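Local coordinates for protein L-isoleucine-4-hydroxylase (Bacillus thuringiensis, PDB 6LNH) that hydroxylates L-isoleucine to (4S)-4-hydroxy-L-isoleucine, using iron(II), 2-oxoglutarate and dioxygen, and also sulfoxidises L-methionine, at residues R68-I76 with F109-L117. Numbering follows the deposited sequence.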
loop_
_atom_site.group_PDB
_atom_site.type_symbol
_atom_site.label_atom_id
_atom_site.label_comp_id
_atom_site.label_asym_id
_atom_site.label_seq_id
_atom_site.Cartn_x
_atom_site.Cartn_y
_atom_site.Cartn_z
ATOM N N ARG C 68 21.566 2.997 -11.079
ATOM C CA ARG C 68 21.566 3.336 -9.630
ATOM C C ARG C 68 22.878 4.017 -9.217
ATOM O O ARG C 68 23.750 4.200 -10.077
ATOM C CB ARG C 68 21.427 2.051 -8.811
ATOM C CG ARG C 68 22.702 1.221 -8.754
ATOM C CD ARG C 68 22.640 0.006 -9.657
ATOM N NE ARG C 68 23.300 -1.155 -9.082
ATOM C CZ ARG C 68 24.265 -1.844 -9.681
ATOM N NH1 ARG C 68 24.690 -1.486 -10.880
ATOM N NH2 ARG C 68 24.805 -2.888 -9.079
ATOM N N ALA C 69 22.993 4.360 -7.930
ATOM C CA ALA C 69 24.193 5.012 -7.351
ATOM C C ALA C 69 24.714 4.143 -6.202
ATOM O O ALA C 69 23.884 3.499 -5.544
ATOM C CB ALA C 69 23.844 6.397 -6.873
ATOM N N ARG C 70 26.028 4.134 -5.962
ATOM C CA ARG C 70 26.571 3.263 -4.887
ATOM C C ARG C 70 27.951 3.728 -4.408
ATOM O O ARG C 70 28.603 4.512 -5.114
ATOM C CB ARG C 70 26.679 1.824 -5.398
ATOM C CG ARG C 70 27.721 1.636 -6.491
ATOM C CD ARG C 70 27.791 0.212 -7.005
ATOM N NE ARG C 70 28.154 -0.737 -5.964
ATOM C CZ ARG C 70 27.627 -1.948 -5.840
ATOM N NH1 ARG C 70 26.709 -2.360 -6.695
ATOM N NH2 ARG C 70 28.015 -2.742 -4.860
ATOM N N SER C 71 28.348 3.230 -3.233
ATOM C CA SER C 71 29.626 3.476 -2.586
ATOM C C SER C 71 30.087 2.163 -1.978
ATOM O O SER C 71 29.268 1.314 -1.616
ATOM C CB SER C 71 29.531 4.556 -1.499
ATOM O OG SER C 71 29.418 5.848 -2.064
ATOM N N TYR C 72 31.402 1.988 -1.880
ATOM C CA TYR C 72 31.948 0.724 -1.417
ATOM C C TYR C 72 33.141 0.971 -0.507
ATOM O O TYR C 72 33.984 1.826 -0.790
ATOM C CB TYR C 72 32.343 -0.149 -2.618
ATOM C CG TYR C 72 33.138 -1.401 -2.310
ATOM C CD1 TYR C 72 32.622 -2.395 -1.493
ATOM C CD2 TYR C 72 34.388 -1.608 -2.883
ATOM C CE1 TYR C 72 33.340 -3.551 -1.232
ATOM C CE2 TYR C 72 35.112 -2.757 -2.630
ATOM C CZ TYR C 72 34.584 -3.725 -1.802
ATOM O OH TYR C 72 35.302 -4.872 -1.547
ATOM N N SER C 73 33.196 0.212 0.584
ATOM C CA SER C 73 34.353 0.172 1.464
ATOM C C SER C 73 34.408 -1.218 2.075
ATOM O O SER C 73 33.398 -1.924 2.145
ATOM C CB SER C 73 34.281 1.246 2.556
ATOM O OG SER C 73 34.415 2.547 2.005
ATOM N N ARG C 74 35.597 -1.611 2.521
ATOM C CA ARG C 74 35.793 -2.957 3.035
ATOM C C ARG C 74 36.772 -2.945 4.198
ATOM O O ARG C 74 37.642 -2.075 4.296
ATOM C CB ARG C 74 36.294 -3.908 1.938
ATOM C CG ARG C 74 37.525 -3.420 1.200
ATOM C CD ARG C 74 38.099 -4.522 0.330
ATOM N NE ARG C 74 39.331 -4.117 -0.337
ATOM C CZ ARG C 74 39.429 -3.881 -1.641
ATOM N NH1 ARG C 74 38.370 -4.020 -2.426
ATOM N NH2 ARG C 74 40.593 -3.517 -2.163
ATOM N N TYR C 75 36.618 -3.929 5.076
ATOM C CA TYR C 75 37.546 -4.184 6.164
ATOM C C TYR C 75 38.320 -5.460 5.869
ATOM O O TYR C 75 37.834 -6.353 5.167
ATOM C CB TYR C 75 36.814 -4.322 7.502
ATOM C CG TYR C 75 36.128 -3.057 7.967
ATOM C CD1 TYR C 75 36.832 -2.073 8.649
ATOM C CD2 TYR C 75 34.776 -2.850 7.730
ATOM C CE1 TYR C 75 36.210 -0.916 9.078
ATOM C CE2 TYR C 75 34.143 -1.696 8.157
ATOM C CZ TYR C 75 34.866 -0.733 8.831
ATOM O OH TYR C 75 34.241 0.417 9.256
ATOM N N ILE C 76 39.530 -5.546 6.413
ATOM C CA ILE C 76 40.357 -6.744 6.317
ATOM C C ILE C 76 40.498 -7.335 7.709
ATOM O O ILE C 76 40.839 -6.625 8.662
ATOM C CB ILE C 76 41.740 -6.434 5.715
ATOM C CG1 ILE C 76 41.600 -5.706 4.378
ATOM C CG2 ILE C 76 42.547 -7.715 5.546
ATOM C CD1 ILE C 76 42.891 -5.072 3.893
ATOM N N PHE C 109 35.288 3.124 -7.580
ATOM C CA PHE C 109 34.045 3.324 -6.792
ATOM C C PHE C 109 34.309 4.302 -5.647
ATOM O O PHE C 109 35.391 4.243 -5.042
ATOM C CB PHE C 109 33.550 1.993 -6.223
ATOM C CG PHE C 109 32.836 1.109 -7.211
ATOM C CD1 PHE C 109 31.506 1.329 -7.526
ATOM C CD2 PHE C 109 33.492 0.059 -7.828
ATOM C CE1 PHE C 109 30.849 0.517 -8.435
ATOM C CE2 PHE C 109 32.834 -0.753 -8.737
ATOM C CZ PHE C 109 31.514 -0.522 -9.038
ATOM N N ASN C 110 33.334 5.168 -5.362
ATOM C CA ASN C 110 33.459 6.143 -4.248
ATOM C C ASN C 110 33.444 5.366 -2.931
ATOM O O ASN C 110 32.725 4.358 -2.847
ATOM C CB ASN C 110 32.350 7.195 -4.281
ATOM C CG ASN C 110 32.595 8.277 -5.309
ATOM O OD1 ASN C 110 33.733 8.670 -5.541
ATOM N ND2 ASN C 110 31.534 8.762 -5.929
ATOM N N SER C 111 34.212 5.823 -1.943
ATOM C CA SER C 111 34.269 5.117 -0.639
ATOM C C SER C 111 33.129 5.629 0.243
ATOM O O SER C 111 32.675 6.761 0.021
ATOM C CB SER C 111 35.605 5.307 0.021
ATOM O OG SER C 111 36.049 6.644 -0.127
ATOM N N ILE C 112 32.674 4.811 1.192
ATOM C CA ILE C 112 31.604 5.233 2.084
ATOM C C ILE C 112 32.127 6.308 3.025
ATOM O O ILE C 112 33.252 6.217 3.537
ATOM C CB ILE C 112 31.053 4.024 2.859
ATOM C CG1 ILE C 112 30.437 3.013 1.887
ATOM C CG2 ILE C 112 30.025 4.462 3.890
ATOM C CD1 ILE C 112 30.212 1.645 2.492
ATOM N N ASN C 113 31.315 7.342 3.248
ATOM C CA ASN C 113 31.705 8.431 4.134
ATOM C C ASN C 113 32.043 7.910 5.527
ATOM O O ASN C 113 31.397 6.992 6.040
ATOM C CB ASN C 113 30.591 9.476 4.207
ATOM C CG ASN C 113 30.414 10.224 2.900
ATOM O OD1 ASN C 113 31.354 10.337 2.112
ATOM N ND2 ASN C 113 29.214 10.742 2.662
ATOM N N ASP C 114 33.070 8.510 6.135
ATOM C CA ASP C 114 33.488 8.116 7.479
ATOM C C ASP C 114 32.358 8.261 8.494
ATOM O O ASP C 114 32.223 7.431 9.401
ATOM C CB ASP C 114 34.700 8.941 7.906
ATOM C CG ASP C 114 35.985 8.459 7.270
ATOM O OD1 ASP C 114 36.185 7.227 7.184
ATOM O OD2 ASP C 114 36.791 9.313 6.849
ATOM N N SER C 115 31.537 9.307 8.364
ATOM C CA SER C 115 30.451 9.516 9.319
ATOM C C SER C 115 29.431 8.385 9.280
ATOM O O SER C 115 28.812 8.073 10.303
ATOM C CB SER C 115 29.768 10.856 9.047
ATOM O OG SER C 115 29.439 10.983 7.675
ATOM N N PHE C 116 29.244 7.759 8.117
ATOM C CA PHE C 116 28.355 6.609 8.011
ATOM C C PHE C 116 28.999 5.363 8.609
ATOM O O PHE C 116 28.322 4.572 9.274
ATOM C CB PHE C 116 27.963 6.392 6.541
ATOM C CG PHE C 116 27.064 5.194 6.295
ATOM C CD1 PHE C 116 27.541 3.889 6.376
ATOM C CD2 PHE C 116 25.732 5.386 5.970
ATOM C CE1 PHE C 116 26.704 2.809 6.145
ATOM C CE2 PHE C 116 24.890 4.311 5.737
ATOM C CZ PHE C 116 25.377 3.020 5.824
ATOM N N LEU C 117 30.306 5.177 8.400
ATOM C CA LEU C 117 30.954 3.958 8.877
ATOM C C LEU C 117 31.109 3.945 10.393
ATOM O O LEU C 117 31.056 2.874 11.008
ATOM C CB LEU C 117 32.331 3.810 8.225
ATOM C CG LEU C 117 32.453 3.445 6.746
ATOM C CD1 LEU C 117 33.901 3.600 6.305
ATOM C CD2 LEU C 117 31.967 2.029 6.499
HETATM O O HOH W 1 29.768 8.269 -0.518
HETATM O O HOH W 2 31.257 0.022 10.588
#
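Tyr72 N donates a nearly straight hydrogen bond of 2.9 Å to Asn110 O, pinning the connection 109-113 across strand 68-77 in the double-stranded beta-helix (jelly-roll) fold of this 2OG-Fe dioxygenase. The strand already pairs with strand 145-156 through Ala69, Ser71, Ser73 and Tyr75, and the connection crosses at Tyr72 before entering the short helix 114-117. The tight part runs from Arg70 to Ser73. Tyr72 O receives a CA-H...O contact from Ser111 CA at 3.3 Å, with 171° at the hydrogen, and a weak bond from the hydroxyl of Ser73. That same hydroxyl accepts the N-H of Ile112, Ile112 N to Ser73 OG 3.0 Å, so it links the two backbones; with OG beside the backbone N, anti to the carbonyl carbon (chi1 -68°), it lies near both. Ile112 lays CG1 against Ser71 CB and CD1 against the backbone N of Ser73, while its side chain also touches Gln151 of strand 145-156. The Phe109 ring meets the aliphatic part of Arg70 obliquely, CE1 lying 3.4 Å from Arg70 CD, with ring and guanidinium planes 66° apart. The Arg70 side chain is about 9 Å from the bound iron.

The margins are looser. Asn110 and Ser111 are exposed overall, although their backbones contact the strand, and a water joins Ser71 OG to Ser111 O, weakly at the latter. Beside the helix, the Tyr75 and Leu117 side chains come from opposite directions, Tyr75 OH lying 3.9 Å from Leu117 CD2, and a second water bonds to Tyr75 OH and donates to Leu117 O at 2.9 Å.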